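Putative type VI secretion protein (Escherichia coli, PDB 6SKI) is a phospholipase effector toxin of the type VI secretion system, loaded on the VgrG spike and probably hydrolysing membrane phospholipids. Local coordinates at residues Lys30-Asp44 with Asp183-Phe196. Residues are numbered along the deposited sequence; the frame is centred on the assembly and turned at random.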
# COMPACT_ATOMS: atom_id res chain seq x y z
N LYS A 30 -19.72 -17.70 -36.09
CA LYS A 30 -19.46 -16.28 -36.13
C LYS A 30 -18.01 -16.00 -35.74
O LYS A 30 -17.46 -16.66 -34.86
CB LYS A 30 -20.40 -15.55 -35.15
CG LYS A 30 -20.51 -14.06 -35.34
CD LYS A 30 -21.48 -13.47 -34.33
CE LYS A 30 -21.71 -11.99 -34.57
NZ LYS A 30 -20.46 -11.20 -34.41
N PRO A 31 -17.37 -15.04 -36.40
CA PRO A 31 -16.04 -14.61 -35.95
C PRO A 31 -16.14 -13.92 -34.60
O PRO A 31 -17.11 -13.22 -34.31
CB PRO A 31 -15.60 -13.63 -37.05
CG PRO A 31 -16.34 -14.11 -38.25
CD PRO A 31 -17.70 -14.44 -37.71
N ALA A 32 -15.13 -14.15 -33.76
CA ALA A 32 -15.08 -13.58 -32.42
C ALA A 32 -13.82 -12.75 -32.27
O ALA A 32 -12.72 -13.21 -32.58
CB ALA A 32 -15.13 -14.68 -31.36
N ARG A 33 -13.99 -11.52 -31.79
CA ARG A 33 -12.86 -10.66 -31.47
C ARG A 33 -11.99 -11.33 -30.42
O ARG A 33 -12.45 -12.15 -29.63
CB ARG A 33 -13.34 -9.33 -30.91
CG ARG A 33 -13.50 -8.20 -31.90
CD ARG A 33 -14.05 -7.00 -31.15
NE ARG A 33 -15.37 -7.29 -30.60
CZ ARG A 33 -15.97 -6.56 -29.67
NH1 ARG A 33 -15.36 -5.50 -29.16
NH2 ARG A 33 -17.17 -6.90 -29.23
N GLY A 34 -10.71 -10.98 -30.42
CA GLY A 34 -9.83 -11.28 -29.30
C GLY A 34 -9.47 -9.98 -28.59
O GLY A 34 -8.74 -9.15 -29.14
N VAL A 35 -9.99 -9.83 -27.38
CA VAL A 35 -9.81 -8.60 -26.62
C VAL A 35 -8.77 -8.83 -25.53
O VAL A 35 -8.80 -9.83 -24.82
CB VAL A 35 -11.14 -8.09 -26.04
CG1 VAL A 35 -12.21 -8.12 -27.11
CG2 VAL A 35 -11.59 -8.89 -24.83
N THR A 36 -7.78 -7.93 -25.47
CA THR A 36 -6.82 -7.94 -24.38
C THR A 36 -7.42 -7.23 -23.18
O THR A 36 -7.59 -6.01 -23.19
CB THR A 36 -5.52 -7.26 -24.81
OG1 THR A 36 -5.22 -7.62 -26.16
CG2 THR A 36 -4.38 -7.69 -23.92
N LEU A 37 -7.75 -7.98 -22.14
CA LEU A 37 -8.35 -7.42 -20.94
C LEU A 37 -7.28 -7.22 -19.89
O LEU A 37 -6.61 -8.18 -19.48
CB LEU A 37 -9.47 -8.32 -20.42
CG LEU A 37 -10.21 -7.81 -19.18
CD1 LEU A 37 -10.88 -6.49 -19.47
CD2 LEU A 37 -11.23 -8.83 -18.76
N THR A 38 -7.11 -5.98 -19.45
CA THR A 38 -6.16 -5.64 -18.41
C THR A 38 -6.92 -5.35 -17.12
O THR A 38 -7.85 -4.54 -17.12
CB THR A 38 -5.32 -4.43 -18.80
OG1 THR A 38 -5.05 -4.47 -20.21
CG2 THR A 38 -4.01 -4.43 -18.05
N ILE A 39 -6.52 -6.00 -16.04
CA ILE A 39 -7.11 -5.78 -14.73
C ILE A 39 -6.14 -4.94 -13.92
O ILE A 39 -5.01 -5.37 -13.65
CB ILE A 39 -7.44 -7.09 -14.02
CG1 ILE A 39 -8.14 -8.05 -14.98
CG2 ILE A 39 -8.30 -6.83 -12.80
CD1 ILE A 39 -8.55 -9.36 -14.36
N GLY A 40 -6.57 -3.74 -13.55
CA GLY A 40 -5.75 -2.86 -12.75
C GLY A 40 -5.86 -3.21 -11.29
O GLY A 40 -6.92 -3.03 -10.68
N ILE A 41 -4.78 -3.71 -10.71
CA ILE A 41 -4.76 -4.13 -9.32
C ILE A 41 -4.13 -3.01 -8.51
O ILE A 41 -3.00 -2.59 -8.78
CB ILE A 41 -3.98 -5.44 -9.13
CG1 ILE A 41 -4.25 -6.38 -10.30
CG2 ILE A 41 -4.40 -6.12 -7.85
CD1 ILE A 41 -5.60 -7.04 -10.24
N PHE A 42 -4.88 -2.50 -7.53
CA PHE A 42 -4.48 -1.32 -6.78
C PHE A 42 -4.42 -1.70 -5.31
O PHE A 42 -5.46 -1.80 -4.65
CB PHE A 42 -5.45 -0.17 -7.02
CG PHE A 42 -5.37 0.40 -8.40
CD1 PHE A 42 -6.26 0.01 -9.38
CD2 PHE A 42 -4.41 1.34 -8.72
CE1 PHE A 42 -6.18 0.53 -10.64
CE2 PHE A 42 -4.34 1.87 -9.98
CZ PHE A 42 -5.22 1.46 -10.94
N PHE A 43 -3.22 -1.91 -4.81
CA PHE A 43 -2.98 -2.29 -3.42
C PHE A 43 -2.65 -1.02 -2.65
O PHE A 43 -1.58 -0.44 -2.84
CB PHE A 43 -1.82 -3.28 -3.31
CG PHE A 43 -2.12 -4.65 -3.80
CD1 PHE A 43 -2.73 -5.58 -2.99
CD2 PHE A 43 -1.71 -5.04 -5.06
CE1 PHE A 43 -2.97 -6.85 -3.44
CE2 PHE A 43 -1.95 -6.31 -5.51
CZ PHE A 43 -2.58 -7.22 -4.70
N ASP A 44 -3.55 -0.60 -1.78
CA ASP A 44 -3.31 0.64 -1.07
C ASP A 44 -2.52 0.38 0.21
O ASP A 44 -2.39 -0.75 0.67
CB ASP A 44 -4.63 1.33 -0.75
CG ASP A 44 -4.50 2.82 -0.65
OD1 ASP A 44 -3.35 3.32 -0.58
OD2 ASP A 44 -5.54 3.51 -0.64
N ASP A 183 -19.79 -11.03 -27.74
CA ASP A 183 -19.42 -11.23 -29.13
C ASP A 183 -17.91 -11.39 -29.27
O ASP A 183 -17.38 -11.34 -30.38
CB ASP A 183 -19.92 -10.05 -29.96
CG ASP A 183 -19.89 -10.31 -31.46
OD1 ASP A 183 -19.53 -11.43 -31.87
OD2 ASP A 183 -20.23 -9.38 -32.22
N PHE A 184 -17.21 -11.58 -28.15
CA PHE A 184 -15.76 -11.56 -28.13
C PHE A 184 -15.26 -12.65 -27.20
O PHE A 184 -15.98 -13.15 -26.34
CB PHE A 184 -15.23 -10.20 -27.68
CG PHE A 184 -15.76 -9.75 -26.35
CD1 PHE A 184 -16.92 -9.00 -26.27
CD2 PHE A 184 -15.10 -10.08 -25.18
CE1 PHE A 184 -17.41 -8.60 -25.06
CE2 PHE A 184 -15.59 -9.68 -23.96
CZ PHE A 184 -16.75 -8.93 -23.90
N CYS A 185 -14.00 -13.01 -27.39
CA CYS A 185 -13.25 -13.85 -26.47
C CYS A 185 -12.12 -13.02 -25.88
O CYS A 185 -11.49 -12.22 -26.58
CB CYS A 185 -12.69 -15.08 -27.17
SG CYS A 185 -11.75 -16.18 -26.10
N ILE A 186 -11.87 -13.21 -24.59
CA ILE A 186 -10.75 -12.54 -23.93
C ILE A 186 -9.48 -13.29 -24.33
O ILE A 186 -9.23 -14.41 -23.86
CB ILE A 186 -10.93 -12.50 -22.41
CG1 ILE A 186 -12.18 -11.70 -22.07
CG2 ILE A 186 -9.71 -11.87 -21.76
CD1 ILE A 186 -12.57 -11.76 -20.62
N ALA A 187 -8.68 -12.68 -25.19
CA ALA A 187 -7.50 -13.33 -25.75
C ALA A 187 -6.30 -13.23 -24.84
O ALA A 187 -5.30 -13.93 -25.07
CB ALA A 187 -7.16 -12.72 -27.11
N LYS A 188 -6.35 -12.37 -23.82
CA LYS A 188 -5.24 -12.19 -22.90
C LYS A 188 -5.77 -11.52 -21.64
O LYS A 188 -6.63 -10.65 -21.72
CB LYS A 188 -4.13 -11.35 -23.53
CG LYS A 188 -2.78 -11.52 -22.89
CD LYS A 188 -1.74 -10.68 -23.60
CE LYS A 188 -0.48 -10.55 -22.78
NZ LYS A 188 0.68 -10.15 -23.62
N ILE A 189 -5.25 -11.95 -20.50
CA ILE A 189 -5.53 -11.31 -19.22
C ILE A 189 -4.24 -10.67 -18.76
O ILE A 189 -3.26 -11.36 -18.45
CB ILE A 189 -6.06 -12.31 -18.18
CG1 ILE A 189 -7.45 -12.81 -18.58
CG2 ILE A 189 -6.08 -11.67 -16.80
CD1 ILE A 189 -8.57 -11.90 -18.16
N GLN A 190 -4.22 -9.34 -18.73
CA GLN A 190 -3.08 -8.58 -18.25
C GLN A 190 -3.39 -7.99 -16.89
O GLN A 190 -4.55 -7.89 -16.48
CB GLN A 190 -2.72 -7.47 -19.24
CG GLN A 190 -1.71 -7.86 -20.28
CD GLN A 190 -1.56 -6.81 -21.35
OE1 GLN A 190 -2.41 -5.92 -21.48
NE2 GLN A 190 -0.49 -6.89 -22.13
N PHE A 191 -2.34 -7.60 -16.18
CA PHE A 191 -2.47 -6.97 -14.87
C PHE A 191 -1.62 -5.71 -14.82
O PHE A 191 -0.46 -5.72 -15.25
CB PHE A 191 -2.04 -7.92 -13.75
CG PHE A 191 -2.98 -9.07 -13.53
CD1 PHE A 191 -4.23 -8.86 -12.98
CD2 PHE A 191 -2.61 -10.36 -13.85
CE1 PHE A 191 -5.09 -9.90 -12.77
CE2 PHE A 191 -3.47 -11.41 -13.65
CZ PHE A 191 -4.71 -11.18 -13.10
N ASP A 192 -2.20 -4.63 -14.31
CA ASP A 192 -1.46 -3.43 -13.93
C ASP A 192 -1.54 -3.33 -12.41
O ASP A 192 -2.57 -2.94 -11.86
CB ASP A 192 -2.02 -2.18 -14.59
CG ASP A 192 -1.83 -2.18 -16.08
OD1 ASP A 192 -0.71 -2.50 -16.53
OD2 ASP A 192 -2.79 -1.83 -16.80
N VAL A 193 -0.45 -3.68 -11.74
CA VAL A 193 -0.43 -3.77 -10.29
C VAL A 193 0.19 -2.50 -9.74
O VAL A 193 1.30 -2.12 -10.13
CB VAL A 193 0.32 -5.02 -9.82
CG1 VAL A 193 -0.08 -5.37 -8.41
CG2 VAL A 193 0.05 -6.18 -10.75
N PHE A 194 -0.53 -1.83 -8.84
CA PHE A 194 -0.08 -0.60 -8.21
C PHE A 194 -0.17 -0.77 -6.70
O PHE A 194 -1.14 -1.33 -6.20
CB PHE A 194 -0.93 0.59 -8.65
CG PHE A 194 -0.81 0.91 -10.10
CD1 PHE A 194 -1.62 0.30 -11.03
CD2 PHE A 194 0.11 1.85 -10.54
CE1 PHE A 194 -1.51 0.60 -12.37
CE2 PHE A 194 0.22 2.15 -11.87
CZ PHE A 194 -0.60 1.53 -12.79
N GLY A 195 0.85 -0.30 -5.99
CA GLY A 195 0.85 -0.41 -4.55
C GLY A 195 1.49 0.80 -3.89
O GLY A 195 2.34 1.47 -4.47
N PHE A 196 1.05 1.07 -2.66
CA PHE A 196 1.74 2.01 -1.79
C PHE A 196 2.15 1.30 -0.51
O PHE A 196 1.36 1.12 0.41
CB PHE A 196 0.89 3.23 -1.45
CG PHE A 196 1.55 4.16 -0.47
CD1 PHE A 196 2.92 4.39 -0.53
CD2 PHE A 196 0.82 4.79 0.51
CE1 PHE A 196 3.53 5.23 0.37
CE2 PHE A 196 1.43 5.63 1.41
CZ PHE A 196 2.78 5.85 1.33
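Asp-183 opens the pairing with a salt bridge: Lys-30 NZ meets its OD1 at 2.7 Å from the syn side, 15° out of the carboxylate plane, with a weaker bond to OD2. The long lysine chain, bent at its last torsion (chi4 -62°), crosses the aspartate at about a right angle. From Phe-184 the segments run as parallel beta strands. The Phe-184 CB lies over one face of the Arg-33 guanidinium, whose NH1 is held by the carbonyl of Gln-119, while Val-35 CG1 packs 3.7 Å from that same CB. Cys-185 N and O bond to Arg-33 O and Val-35 N. Ile-186 CD1 approaches Leu-37 CD2. Then Ala-187 forms a beta bulge, shifting the register by one residue; its small CB fits against Gly-34 CA, where the glycine leaves room. The ladder resumes as Lys-188 O accepts Leu-37 N, and Gln-190 N and O bond to Leu-37 O and Ile-39 N. Ile-189 and Phe-191 fill the apolar face with Leu-37, Ile-39 and Ile-41; Phe-191 CD1 lies 3.6 Å from Ile-41 CD1. On the face of Thr-36, Thr-38 and Gln-190, buried Asp-192 sets OD2 beside Thr-38 CG2; its salt bridge to Arg-239 and hydrogen bond to Tyr-109 OH probably stabilise its charge. Val-193 CG1 meets the Phe-43 ring edge in plane. The Phe-194 and Phe-42 rings lie nearly parallel (10°) but slid apart. Gly-195, lacking a side chain, brings CA against Phe-43 O, which also accepts Phe-196 N. The Phe-196 ring stacks on His-310, part of a probable Ser-His-Asp triad consistent with an alpha/beta-hydrolase fold. Helix 101-108 packs on Phe-42 and Phe-194, and the pair continues the sheet between strands 121-128 and 237-243.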